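DUF4785 domain-containing protein (Legionella pneumophila subsp. pneumophila, PDB 4KH9) is of unknown function but binds calcium ions and is built from three domains, the second and third of which are related to immunoglobulin-like E-set folds. Local coordinates at residues Ser170-Tyr175 with Ala260-Ile265; Ala199-Pro204 with Trp238-Asp243; Gln207-Asn212 with Ala225-Glu230; Glu230-Gly235 with Tyr354-Thr359. One frame throughout, in Å; residues are numbered along the deposited sequence.

Contact 1 of 4, residues Ser170-Tyr175 with Ala260-Ile265; sequences SLHYQY and AFSYSI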
loop_
_atom_site.group_PDB
_atom_site.type_symbol
_atom_site.label_atom_id
_atom_site.label_comp_id
_atom_site.label_asym_id
_atom_site.label_seq_id
_atom_site.Cartn_x
_atom_site.Cartn_y
_atom_site.Cartn_z
ATOM N N SER A 170 -0.839 -8.808 -7.440
ATOM C CA SER A 170 -2.175 -8.220 -7.531
ATOM C C SER A 170 -2.242 -6.989 -6.657
ATOM O O SER A 170 -1.394 -6.800 -5.770
ATOM C CB SER A 170 -3.239 -9.243 -7.127
ATOM O OG SER A 170 -4.538 -8.682 -7.108
ATOM N N LEU A 171 -3.239 -6.120 -6.941
ATOM C CA LEU A 171 -3.499 -4.885 -6.188
ATOM C C LEU A 171 -4.462 -5.154 -5.087
ATOM O O LEU A 171 -4.501 -4.412 -4.098
ATOM C CB LEU A 171 -4.090 -3.793 -7.111
ATOM C CG LEU A 171 -3.197 -3.142 -8.155
ATOM C CD1 LEU A 171 -4.019 -2.230 -9.019
ATOM C CD2 LEU A 171 -2.162 -2.287 -7.517
ATOM N N HIS A 172 -5.294 -6.192 -5.285
ATOM C CA HIS A 172 -6.361 -6.541 -4.367
ATOM C C HIS A 172 -6.359 -8.031 -4.094
ATOM O O HIS A 172 -6.231 -8.840 -5.013
ATOM C CB HIS A 172 -7.744 -6.112 -4.921
ATOM C CG HIS A 172 -7.761 -4.814 -5.663
ATOM N ND1 HIS A 172 -7.889 -3.602 -5.001
ATOM C CD2 HIS A 172 -7.704 -4.581 -6.998
ATOM C CE1 HIS A 172 -7.846 -2.666 -5.940
ATOM N NE2 HIS A 172 -7.758 -3.208 -7.164
ATOM N N TYR A 173 -6.539 -8.381 -2.838
ATOM C CA TYR A 173 -6.596 -9.761 -2.377
ATOM C C TYR A 173 -7.772 -9.964 -1.446
ATOM O O TYR A 173 -8.331 -9.003 -0.930
ATOM C CB TYR A 173 -5.287 -10.121 -1.619
ATOM C CG TYR A 173 -4.008 -10.042 -2.418
ATOM C CD1 TYR A 173 -3.535 -11.142 -3.117
ATOM C CD2 TYR A 173 -3.266 -8.862 -2.470
ATOM C CE1 TYR A 173 -2.337 -11.086 -3.830
ATOM C CE2 TYR A 173 -2.089 -8.783 -3.211
ATOM C CZ TYR A 173 -1.629 -9.899 -3.884
ATOM O OH TYR A 173 -0.466 -9.818 -4.579
ATOM N N GLN A 174 -8.111 -11.218 -1.182
ATOM C CA GLN A 174 -9.160 -11.575 -0.246
ATOM C C GLN A 174 -8.671 -12.697 0.664
ATOM O O GLN A 174 -7.613 -13.287 0.419
ATOM C CB GLN A 174 -10.461 -11.980 -0.970
ATOM C CG GLN A 174 -11.155 -10.806 -1.642
ATOM C CD GLN A 174 -12.658 -11.012 -1.787
ATOM O OE1 GLN A 174 -13.114 -11.848 -2.573
ATOM N NE2 GLN A 174 -13.457 -10.287 -1.003
ATOM N N TYR A 175 -9.438 -12.966 1.715
ATOM C CA TYR A 175 -9.158 -13.984 2.711
ATOM C C TYR A 175 -8.790 -15.327 2.043
ATOM O O TYR A 175 -9.534 -15.824 1.217
ATOM C CB TYR A 175 -10.365 -14.154 3.660
ATOM C CG TYR A 175 -10.127 -15.202 4.723
ATOM C CD1 TYR A 175 -9.461 -14.885 5.903
ATOM C CD2 TYR A 175 -10.530 -16.520 4.532
ATOM C CE1 TYR A 175 -9.190 -15.859 6.863
ATOM C CE2 TYR A 175 -10.266 -17.500 5.486
ATOM C CZ TYR A 175 -9.592 -17.166 6.650
ATOM O OH TYR A 175 -9.332 -18.128 7.600
ATOM N N ALA A 260 1.729 -0.730 -1.513
ATOM C CA ALA A 260 0.391 -0.889 -0.968
ATOM C C ALA A 260 -0.413 -1.906 -1.758
ATOM O O ALA A 260 -0.251 -2.064 -2.969
ATOM C CB ALA A 260 -0.340 0.458 -0.973
ATOM N N PHE A 261 -1.327 -2.562 -1.061
ATOM C CA PHE A 261 -2.276 -3.476 -1.680
ATOM C C PHE A 261 -3.535 -3.454 -0.832
ATOM O O PHE A 261 -3.491 -3.095 0.349
ATOM C CB PHE A 261 -1.707 -4.903 -1.875
ATOM C CG PHE A 261 -1.343 -5.644 -0.612
ATOM C CD1 PHE A 261 -0.050 -5.553 -0.074
ATOM C CD2 PHE A 261 -2.267 -6.483 0.005
ATOM C CE1 PHE A 261 0.299 -6.264 1.075
ATOM C CE2 PHE A 261 -1.916 -7.213 1.143
ATOM C CZ PHE A 261 -0.630 -7.106 1.666
ATOM N N SER A 262 -4.665 -3.752 -1.462
ATOM C CA SER A 262 -5.967 -3.767 -0.786
ATOM C C SER A 262 -6.321 -5.185 -0.385
ATOM O O SER A 262 -5.985 -6.131 -1.097
ATOM C CB SER A 262 -7.039 -3.183 -1.708
ATOM O OG SER A 262 -8.310 -3.234 -1.090
ATOM N N TYR A 263 -7.048 -5.336 0.724
ATOM C CA TYR A 263 -7.450 -6.662 1.204
ATOM C C TYR A 263 -8.900 -6.649 1.713
ATOM O O TYR A 263 -9.264 -5.718 2.417
ATOM C CB TYR A 263 -6.494 -7.122 2.316
ATOM C CG TYR A 263 -6.901 -8.401 3.016
ATOM C CD1 TYR A 263 -6.672 -9.634 2.432
ATOM C CD2 TYR A 263 -7.541 -8.371 4.256
ATOM C CE1 TYR A 263 -7.030 -10.817 3.073
ATOM C CE2 TYR A 263 -7.893 -9.552 4.918
ATOM C CZ TYR A 263 -7.633 -10.773 4.315
ATOM O OH TYR A 263 -7.987 -11.947 4.915
ATOM N N SER A 264 -9.700 -7.702 1.423
ATOM C CA SER A 264 -11.063 -7.758 1.970
ATOM C C SER A 264 -11.455 -9.181 2.412
ATOM O O SER A 264 -10.852 -10.168 2.007
ATOM C CB SER A 264 -12.083 -7.232 0.962
ATOM O OG SER A 264 -12.202 -8.075 -0.171
ATOM N N ILE A 265 -12.485 -9.259 3.228
ATOM C CA ILE A 265 -13.096 -10.504 3.672
ATOM C C ILE A 265 -14.299 -10.762 2.732
ATOM O O ILE A 265 -15.079 -9.835 2.510
ATOM C CB ILE A 265 -13.480 -10.413 5.161
ATOM C CG1 ILE A 265 -12.207 -10.325 6.045
ATOM C CG2 ILE A 265 -14.360 -11.584 5.603
ATOM C CD1 ILE A 265 -12.349 -9.340 7.124
#
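Residues 172-174 run parallel to 260-264, pairing His172 with Ser262, Tyr173 with Tyr263 and Gln174 with Ser264, and the backbone ladder alternates from Ser262 N to Leu171 O (2.7 Å), through Tyr173 N to Ser262 O and Ser264 N to Tyr173 O, to Tyr175 N with Ser264 O. On the face that carries Tyr173 and Tyr263, the edge of the Tyr173 ring points at the face of Phe261 in an offset edge-to-face pair, planes at 84°, with CD2 of Tyr173 3.6 Å from CD2 of Phe261. Residues 172-174 form an outermost strand in the central, E-set-related domain, the one parallel pairing in an otherwise antiparallel sheet. Further on, Tyr263 OH, bonded to Ser229 O, comes within 3.4 Å of CD1 at the ring edge of Tyr175, the two side chains lying side by side and pointing the same way. On the other face, Gln174 extends beyond CG and its NE2 donates to Ser264 OG (2.7 Å), which sits between the backbone N and carbonyl carbon of its own residue (chi1 67°). The same NE2 also bonds to Val360 O, while CB of Ser262 meets the His172 ring edge at ND1, 3.4 Å away.

Contact 2 of 4, residues Ala199-Pro204 with Trp238-Asp243; sequences ARLVGP and WYLETD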
loop_
_atom_site.group_PDB
_atom_site.type_symbol
_atom_site.label_atom_id
_atom_site.label_comp_id
_atom_site.label_asym_id
_atom_site.label_seq_id
_atom_site.Cartn_x
_atom_site.Cartn_y
_atom_site.Cartn_z
ATOM N N ALA A 199 11.338 -9.248 4.601
ATOM C CA ALA A 199 10.098 -8.691 4.034
ATOM C C ALA A 199 8.891 -9.176 4.831
ATOM O O ALA A 199 8.881 -10.300 5.339
ATOM C CB ALA A 199 9.962 -9.067 2.556
ATOM N N ARG A 200 7.886 -8.313 4.969
ATOM C CA ARG A 200 6.678 -8.648 5.708
ATOM C C ARG A 200 5.528 -7.848 5.188
ATOM O O ARG A 200 5.714 -6.882 4.471
ATOM C CB ARG A 200 6.874 -8.388 7.225
ATOM C CG ARG A 200 7.129 -6.888 7.535
ATOM C CD ARG A 200 7.272 -6.672 9.021
ATOM N NE ARG A 200 7.335 -5.249 9.364
ATOM C CZ ARG A 200 7.326 -4.785 10.611
ATOM N NH1 ARG A 200 7.261 -5.624 11.639
ATOM N NH2 ARG A 200 7.381 -3.478 10.839
ATOM N N LEU A 201 4.337 -8.213 5.623
ATOM C CA LEU A 201 3.081 -7.526 5.284
ATOM C C LEU A 201 2.564 -6.899 6.547
ATOM O O LEU A 201 2.518 -7.577 7.574
ATOM C CB LEU A 201 2.057 -8.522 4.681
ATOM C CG LEU A 201 2.591 -9.376 3.522
ATOM C CD1 LEU A 201 1.529 -10.412 3.058
ATOM C CD2 LEU A 201 3.042 -8.486 2.345
ATOM N N VAL A 202 2.202 -5.609 6.489
ATOM C CA VAL A 202 1.701 -4.871 7.658
ATOM C C VAL A 202 0.281 -4.388 7.355
ATOM O O VAL A 202 0.031 -3.696 6.371
ATOM C CB VAL A 202 2.653 -3.695 8.071
ATOM C CG1 VAL A 202 2.165 -3.037 9.364
ATOM C CG2 VAL A 202 4.093 -4.187 8.267
ATOM N N GLY A 203 -0.633 -4.768 8.223
ATOM C CA GLY A 203 -2.042 -4.428 8.123
ATOM C C GLY A 203 -2.416 -3.141 8.827
ATOM O O GLY A 203 -1.638 -2.632 9.632
ATOM N N PRO A 204 -3.632 -2.619 8.550
ATOM C CA PRO A 204 -4.069 -1.339 9.155
ATOM C C PRO A 204 -4.067 -1.304 10.679
ATOM O O PRO A 204 -3.907 -0.222 11.225
ATOM C CB PRO A 204 -5.506 -1.188 8.663
ATOM C CG PRO A 204 -5.563 -1.978 7.422
ATOM C CD PRO A 204 -4.628 -3.122 7.579
ATOM N N TRP A 238 -3.058 -2.386 3.222
ATOM C CA TRP A 238 -1.903 -3.130 3.688
ATOM C C TRP A 238 -0.692 -2.659 2.943
ATOM O O TRP A 238 -0.820 -2.101 1.854
ATOM C CB TRP A 238 -2.099 -4.631 3.444
ATOM C CG TRP A 238 -3.050 -5.318 4.359
ATOM C CD1 TRP A 238 -4.400 -5.135 4.440
ATOM C CD2 TRP A 238 -2.724 -6.363 5.290
ATOM N NE1 TRP A 238 -4.920 -5.925 5.436
ATOM C CE2 TRP A 238 -3.915 -6.704 5.963
ATOM C CE3 TRP A 238 -1.515 -6.967 5.694
ATOM C CZ2 TRP A 238 -3.951 -7.682 6.968
ATOM C CZ3 TRP A 238 -1.553 -7.937 6.691
ATOM C CH2 TRP A 238 -2.758 -8.288 7.312
ATOM N N TYR A 239 0.488 -2.943 3.502
ATOM C CA TYR A 239 1.760 -2.652 2.891
ATOM C C TYR A 239 2.683 -3.830 2.972
ATOM O O TYR A 239 2.728 -4.555 3.965
ATOM C CB TYR A 239 2.470 -1.415 3.547
ATOM C CG TYR A 239 1.863 -0.097 3.145
ATOM C CD1 TYR A 239 0.753 0.417 3.819
ATOM C CD2 TYR A 239 2.330 0.600 2.031
ATOM C CE1 TYR A 239 0.133 1.598 3.400
ATOM C CE2 TYR A 239 1.731 1.792 1.618
ATOM C CZ TYR A 239 0.616 2.270 2.291
ATOM O OH TYR A 239 0.012 3.435 1.896
ATOM N N LEU A 240 3.398 -4.015 1.895
ATOM C CA LEU A 240 4.568 -4.847 1.785
ATOM C C LEU A 240 5.737 -3.980 2.234
ATOM O O LEU A 240 5.901 -2.879 1.703
ATOM C CB LEU A 240 4.764 -5.390 0.357
ATOM C CG LEU A 240 6.164 -5.972 0.059
ATOM C CD1 LEU A 240 6.416 -7.251 0.894
ATOM C CD2 LEU A 240 6.364 -6.225 -1.434
ATOM N N GLU A 241 6.496 -4.432 3.250
ATOM C CA GLU A 241 7.689 -3.718 3.741
ATOM C C GLU A 241 8.891 -4.601 3.556
ATOM O O GLU A 241 8.867 -5.761 3.980
ATOM C CB GLU A 241 7.575 -3.345 5.248
ATOM C CG GLU A 241 6.439 -2.429 5.663
ATOM C CD GLU A 241 6.573 -1.972 7.106
ATOM O OE1 GLU A 241 7.167 -2.711 7.930
ATOM O OE2 GLU A 241 6.048 -0.880 7.422
ATOM N N THR A 242 9.912 -4.105 2.919
ATOM C CA THR A 242 11.105 -4.916 2.735
ATOM C C THR A 242 12.351 -4.080 3.020
ATOM O O THR A 242 12.368 -2.857 2.804
ATOM C CB THR A 242 11.149 -5.583 1.346
ATOM O OG1 THR A 242 12.372 -6.311 1.212
ATOM C CG2 THR A 242 11.018 -4.607 0.219
ATOM N N ASP A 243 13.401 -4.781 3.471
ATOM C CA ASP A 243 14.705 -4.233 3.818
ATOM C C ASP A 243 15.763 -5.135 3.242
ATOM O O ASP A 243 15.712 -6.355 3.412
ATOM C CB ASP A 243 14.853 -4.086 5.354
ATOM C CG ASP A 243 15.845 -3.032 5.832
ATOM O OD1 ASP A 243 16.475 -2.348 4.965
ATOM O OD2 ASP A 243 15.995 -2.878 7.064
#
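Arg200 and Glu241 face each other as a hydrogen-bonded pair of an antiparallel ladder, in which strands 196-202 and 238-248 are neighbours within the sheet of the E-set-related central domain. Arg200 N and Glu241 O, and Glu241 N and Arg200 O (2.8 Å), close one ring of bonds, and Val202 and Tyr239 close the next. Above the first ring the side chains form a salt bridge. They lie side by side, pointing the same way, and Arg200 brings both NE (2.9 Å) and NH2 (3.0 Å) to the single oxygen Glu241 OE1, which lies in the guanidinium plane. NH2 uses the syn lone pair of OE1, whereas NE comes from the anti side, 27° out of the carboxylate plane. CG of Arg200 lies between the backbone N and carbonyl carbon (chi1 63°), and the chain runs extended from there to NE. CG2 of Val202 touches the carboxylate of Glu241 beside the bridge.

On the opposite face, in the middle, CD2 of Leu201 meets CD1 of Leu240; at the end of the ladder CB of Ala199 meets CB of Thr242. At the other end Trp238 lies flat under the turn leaving strand 196-202. Pro204 CD sits over its five-membered ring, and Gly203 CA stands 3.5 Å from the centroid of its six-membered ring, only 12° off the normal. Farther out, Leu179 and Ala181 of strand 178-186 pack against Leu201 and Leu240. In the conformer described, Thr242 OG1 bonds to the carbonyl of Asp198, a calcium-binding residue of this protein, and Trp238 NE1 is held by Asp233 OD2.

Contact 3 of 4, residues Gln207-Asn212 with Ala225-Glu230; sequences QVISLN and ATLDSE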
loop_
_atom_site.group_PDB
_atom_site.type_symbol
_atom_site.label_atom_id
_atom_site.label_comp_id
_atom_site.label_asym_id
_atom_site.label_seq_id
_atom_site.Cartn_x
_atom_site.Cartn_y
_atom_site.Cartn_z
ATOM N N GLN A 207 -1.188 -5.587 12.390
ATOM C CA GLN A 207 -0.969 -7.048 12.354
ATOM C C GLN A 207 0.100 -7.372 11.275
ATOM O O GLN A 207 0.152 -6.720 10.223
ATOM C CB GLN A 207 -2.285 -7.831 12.124
ATOM C CG GLN A 207 -2.986 -7.620 10.770
ATOM C CD GLN A 207 -3.945 -6.441 10.696
ATOM O OE1 GLN A 207 -3.638 -5.290 10.998
ATOM N NE2 GLN A 207 -5.118 -6.688 10.184
ATOM N N VAL A 208 0.987 -8.309 11.569
ATOM C CA VAL A 208 2.105 -8.620 10.687
ATOM C C VAL A 208 2.008 -10.043 10.142
ATOM O O VAL A 208 1.753 -10.991 10.881
ATOM C CB VAL A 208 3.464 -8.404 11.435
ATOM C CG1 VAL A 208 4.655 -8.948 10.637
ATOM C CG2 VAL A 208 3.680 -6.926 11.767
ATOM N N ILE A 209 2.254 -10.181 8.836
ATOM C CA ILE A 209 2.357 -11.484 8.187
ATOM C C ILE A 209 3.754 -11.478 7.546
ATOM O O ILE A 209 4.016 -10.670 6.676
ATOM C CB ILE A 209 1.189 -11.807 7.201
ATOM C CG1 ILE A 209 -0.176 -11.884 7.931
ATOM C CG2 ILE A 209 1.472 -13.120 6.438
ATOM C CD1 ILE A 209 -1.409 -11.850 7.019
ATOM N N SER A 210 4.670 -12.319 8.026
ATOM C CA SER A 210 6.023 -12.411 7.475
ATOM C C SER A 210 5.997 -13.096 6.085
ATOM O O SER A 210 5.100 -13.890 5.815
ATOM C CB SER A 210 6.926 -13.182 8.435
ATOM O OG SER A 210 6.982 -12.516 9.689
ATOM N N LEU A 211 6.876 -12.683 5.170
ATOM C CA LEU A 211 6.913 -13.318 3.848
ATOM C C LEU A 211 7.945 -14.370 3.838
ATOM O O LEU A 211 9.030 -14.123 4.363
ATOM C CB LEU A 211 7.249 -12.331 2.714
ATOM C CG LEU A 211 6.267 -11.394 2.109
ATOM C CD1 LEU A 211 6.926 -10.787 0.867
ATOM C CD2 LEU A 211 4.997 -12.094 1.635
ATOM N N ASN A 212 7.658 -15.513 3.200
ATOM C CA ASN A 212 8.617 -16.601 3.042
ATOM C C ASN A 212 9.349 -16.355 1.737
ATOM O O ASN A 212 8.710 -16.319 0.671
ATOM C CB ASN A 212 7.877 -17.930 3.076
ATOM C CG ASN A 212 7.095 -18.132 4.362
ATOM O OD1 ASN A 212 5.878 -18.341 4.360
ATOM N ND2 ASN A 212 7.764 -18.023 5.491
ATOM N N ALA A 225 3.150 -15.411 1.043
ATOM C CA ALA A 225 2.410 -15.532 2.290
ATOM C C ALA A 225 0.939 -15.712 1.981
ATOM O O ALA A 225 0.466 -15.235 0.948
ATOM C CB ALA A 225 2.621 -14.290 3.162
ATOM N N THR A 226 0.207 -16.337 2.897
ATOM C CA THR A 226 -1.244 -16.509 2.845
ATOM C C THR A 226 -1.846 -15.362 3.600
ATOM O O THR A 226 -1.429 -15.086 4.733
ATOM C CB THR A 226 -1.666 -17.890 3.437
ATOM O OG1 THR A 226 -1.085 -18.878 2.619
ATOM C CG2 THR A 226 -3.192 -18.101 3.459
ATOM N N LEU A 227 -2.846 -14.715 3.008
ATOM C CA LEU A 227 -3.503 -13.598 3.675
ATOM C C LEU A 227 -4.708 -14.155 4.386
ATOM O O LEU A 227 -5.649 -14.646 3.753
ATOM C CB LEU A 227 -3.856 -12.487 2.673
ATOM C CG LEU A 227 -2.660 -11.767 2.047
ATOM C CD1 LEU A 227 -3.054 -11.143 0.748
ATOM C CD2 LEU A 227 -2.086 -10.685 2.970
ATOM N N ASP A 228 -4.627 -14.207 5.712
ATOM C CA ASP A 228 -5.690 -14.853 6.449
ATOM C C ASP A 228 -6.119 -14.018 7.648
ATOM O O ASP A 228 -6.643 -14.566 8.620
ATOM C CB ASP A 228 -5.262 -16.276 6.871
ATOM C CG ASP A 228 -4.004 -16.392 7.711
ATOM O OD1 ASP A 228 -3.432 -15.334 8.092
ATOM O OD2 ASP A 228 -3.583 -17.540 7.989
ATOM N N SER A 229 -5.931 -12.690 7.568
ATOM C CA SER A 229 -6.418 -11.786 8.607
ATOM C C SER A 229 -7.953 -11.802 8.587
ATOM O O SER A 229 -8.538 -11.795 7.507
ATOM C CB SER A 229 -5.877 -10.382 8.366
ATOM O OG SER A 229 -6.427 -9.448 9.276
ATOM N N GLU A 230 -8.595 -11.865 9.751
ATOM C CA GLU A 230 -10.062 -11.909 9.829
ATOM C C GLU A 230 -10.644 -10.552 10.195
ATOM O O GLU A 230 -11.867 -10.419 10.297
ATOM C CB GLU A 230 -10.532 -12.967 10.844
ATOM C CG GLU A 230 -10.264 -14.389 10.381
ATOM C CD GLU A 230 -10.690 -15.457 11.366
ATOM O OE1 GLU A 230 -11.904 -15.759 11.428
ATOM O OE2 GLU A 230 -9.810 -16.008 12.062
#
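Ile209 projects from 207-212 toward 225-230, and its branches carry much of the apolar part of the contact. Its CB holds CG2 anti to the backbone N and CG1 beside it (chi1 -63°). CG2 packs 3.7 Å from CB of Ala225 and 3.9 Å from the carbonyl oxygen of Thr226. From CG1 the chain continues to CD1, which lies 4.0 Å from the same Thr226 O, 4.2 Å from Asp228 OD1 and 4.3 Å from CD2 of Leu227, so the tip borders both an apolar branch and a carboxylate. Ala225 CB is also met by Leu211, through CD2 at 3.6 Å, and by the carbonyl oxygen of Ser210. At the far end Gln207 bends at chi2 (-87°), and its NE2 donates to Ser229 OG over 3.2 Å; the bond is nearly straight at 165°, with the hydroxyl oxygen in the amide plane. Gln207 OE1 accepts from Lys205 N. Trp238 of strand 238-248, one strand beyond 196-202, touches Gln207, Ile209 and Ser229. The two segments belong to strands 208-217 and 220-226, which diverge here and meet through side chains, an arrangement belonging to the open end of a beta hairpin in the E-set-related central domain.

Contact 4 of 4, residues Glu230-Gly235 with Tyr354-Thr359; sequences ELNDRG and YGQLKT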
loop_
_atom_site.group_PDB
_atom_site.type_symbol
_atom_site.label_atom_id
_atom_site.label_comp_id
_atom_site.label_asym_id
_atom_site.label_seq_id
_atom_site.Cartn_x
_atom_site.Cartn_y
_atom_site.Cartn_z
ATOM N N GLU A 230 -8.595 -11.865 9.751
ATOM C CA GLU A 230 -10.062 -11.909 9.829
ATOM C C GLU A 230 -10.644 -10.552 10.195
ATOM O O GLU A 230 -11.867 -10.419 10.297
ATOM C CB GLU A 230 -10.532 -12.967 10.844
ATOM C CG GLU A 230 -10.264 -14.389 10.381
ATOM C CD GLU A 230 -10.690 -15.457 11.366
ATOM O OE1 GLU A 230 -11.904 -15.759 11.428
ATOM O OE2 GLU A 230 -9.810 -16.008 12.062
ATOM N N LEU A 231 -9.786 -9.546 10.343
ATOM C CA LEU A 231 -10.169 -8.204 10.738
ATOM C C LEU A 231 -10.601 -7.342 9.568
ATOM O O LEU A 231 -10.081 -7.472 8.457
ATOM C CB LEU A 231 -9.010 -7.496 11.455
ATOM C CG LEU A 231 -8.366 -8.187 12.647
ATOM C CD1 LEU A 231 -7.256 -7.318 13.195
ATOM C CD2 LEU A 231 -9.390 -8.504 13.766
ATOM N N ASN A 232 -11.538 -6.428 9.853
ATOM C CA ASN A 232 -12.066 -5.450 8.924
ATOM C C ASN A 232 -11.012 -4.326 8.781
ATOM O O ASN A 232 -10.571 -3.775 9.782
ATOM C CB ASN A 232 -13.437 -4.946 9.434
ATOM C CG ASN A 232 -14.040 -3.793 8.670
ATOM O OD1 ASN A 232 -13.648 -3.459 7.562
ATOM N ND2 ASN A 232 -15.037 -3.151 9.250
ATOM N N ASP A 233 -10.586 -4.024 7.552
ATOM C CA ASP A 233 -9.563 -2.996 7.323
ATOM C C ASP A 233 -10.134 -1.559 7.318
ATOM O O ASP A 233 -9.348 -0.617 7.344
ATOM C CB ASP A 233 -8.823 -3.271 6.004
ATOM C CG ASP A 233 -8.001 -4.550 6.025
ATOM O OD1 ASP A 233 -7.586 -4.983 7.128
ATOM O OD2 ASP A 233 -7.702 -5.069 4.950
ATOM N N ARG A 234 -11.477 -1.404 7.290
ATOM C CA ARG A 234 -12.235 -0.143 7.303
ATOM C C ARG A 234 -11.704 0.884 6.253
ATOM O O ARG A 234 -11.454 2.062 6.562
ATOM C CB ARG A 234 -12.244 0.494 8.707
ATOM C CG ARG A 234 -12.839 -0.384 9.800
ATOM C CD ARG A 234 -13.025 0.392 11.076
ATOM N NE ARG A 234 -14.130 1.341 10.937
ATOM C CZ ARG A 234 -14.517 2.188 11.882
ATOM N NH1 ARG A 234 -13.893 2.217 13.053
ATOM N NH2 ARG A 234 -15.519 3.026 11.660
ATOM N N GLY A 235 -11.558 0.421 5.022
ATOM C CA GLY A 235 -11.090 1.243 3.910
ATOM C C GLY A 235 -9.584 1.407 3.799
ATOM O O GLY A 235 -9.095 1.777 2.730
ATOM N N TYR A 354 -20.049 -1.782 2.628
ATOM C CA TYR A 354 -19.755 -0.469 3.204
ATOM C C TYR A 354 -19.171 -0.566 4.603
ATOM O O TYR A 354 -18.573 0.409 5.063
ATOM C CB TYR A 354 -20.988 0.420 3.218
ATOM C CG TYR A 354 -21.326 0.944 1.841
ATOM C CD1 TYR A 354 -20.583 1.965 1.264
ATOM C CD2 TYR A 354 -22.427 0.467 1.146
ATOM C CE1 TYR A 354 -20.916 2.488 0.020
ATOM C CE2 TYR A 354 -22.780 0.990 -0.094
ATOM C CZ TYR A 354 -22.008 1.987 -0.667
ATOM O OH TYR A 354 -22.334 2.502 -1.896
ATOM N N GLY A 355 -19.299 -1.736 5.247
ATOM C CA GLY A 355 -18.680 -1.976 6.546
ATOM C C GLY A 355 -17.172 -2.058 6.402
ATOM O O GLY A 355 -16.435 -1.686 7.311
ATOM N N GLN A 356 -16.705 -2.523 5.234
ATOM C CA GLN A 356 -15.290 -2.674 4.909
ATOM C C GLN A 356 -14.799 -1.573 3.996
ATOM O O GLN A 356 -13.597 -1.322 3.954
ATOM C CB GLN A 356 -15.046 -4.025 4.220
ATOM C CG GLN A 356 -15.116 -5.221 5.160
ATOM C CD GLN A 356 -14.733 -6.466 4.424
ATOM O OE1 GLN A 356 -13.558 -6.721 4.167
ATOM N NE2 GLN A 356 -15.718 -7.232 3.999
ATOM N N LEU A 357 -15.718 -0.958 3.229
ATOM C CA LEU A 357 -15.447 0.024 2.191
ATOM C C LEU A 357 -14.532 -0.648 1.161
ATOM O O LEU A 357 -13.542 -0.077 0.696
ATOM C CB LEU A 357 -14.877 1.352 2.752
ATOM C CG LEU A 357 -15.858 2.213 3.540
ATOM C CD1 LEU A 357 -15.124 3.267 4.352
ATOM C CD2 LEU A 357 -16.863 2.893 2.606
ATOM N N LYS A 358 -14.871 -1.909 0.852
ATOM C CA LYS A 358 -14.194 -2.749 -0.128
ATOM C C LYS A 358 -15.204 -3.465 -1.025
ATOM O O LYS A 358 -16.324 -3.790 -0.591
ATOM C CB LYS A 358 -13.304 -3.816 0.571
ATOM C CG LYS A 358 -12.183 -3.313 1.464
ATOM C CD LYS A 358 -10.967 -2.803 0.694
ATOM C CE LYS A 358 -10.028 -2.033 1.596
ATOM N NZ LYS A 358 -8.997 -1.319 0.809
ATOM N N THR A 359 -14.784 -3.744 -2.271
ATOM C CA THR A 359 -15.504 -4.612 -3.208
ATOM C C THR A 359 -15.247 -6.015 -2.670
ATOM O O THR A 359 -14.075 -6.363 -2.455
ATOM C CB THR A 359 -15.024 -4.361 -4.655
ATOM O OG1 THR A 359 -15.396 -3.047 -5.021
ATOM C CG2 THR A 359 -15.631 -5.320 -5.657
HETATM O O HOH W 1 -11.550 -5.398 5.248
#
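The side chains of Asn232 and Gln356 cross obliquely, their amide planes 85° apart, and the Asn232 amide is the one that reaches across. Its ND2 donates to Gly355 O (2.8 Å), which lies 17° out of the amide plane, while the donor stands above the plane of the Gly355 carbonyl. Its OD1 lies 3.3 Å from Gln356 CG and 3.2 Å from Gln356 CA. The same OD1 accepts from Arg234 N, which comes from above the side-chain carbonyl plane, and this bond closes an Asx turn. CG of Asn232 is anti to the backbone N (chi1 172°), directed to the 354-359 side. Gln356 OE1 accepts from a water (2.6 Å) that in turn accepts from Asp233 N; OE1 also takes Ile265 N, and NE2 donates to Asp353. Gly235 N makes a weak bond to Gln356 O (2.9 Å), and Gly235 CA touches CB of Leu357. The end of Lys358 passes near Gly235 O, its NZ bonding to Ser262 OG. Leu357 and Lys358 together face Asp353, so that a loop of the central domain rests on the turn and G1 beta bulge of the C-terminal domain's hairpin of strands 345-353 and 358-368.

Overall arrangement
Contacts 1, 2 and 3 belong to the central domain, and contact 4 joins that domain to the C-terminal one. Contacts 1 and 2 lie on adjacent strands of one sheet, with Trp238 of contact 2 meeting Phe261 and Tyr263 of contact 1; both rest on backbone ladders, parallel in the first and antiparallel in the second. Contact 3, where the strands diverge, depends on apolar side chains and one amide-hydroxyl bond. All four are partly buried, with core and exposed residues in each. Contact 4 replaces the ladder with loop carbonyls, amides and a water, and is tied to contact 1 by two polar side chains of the C-terminal domain.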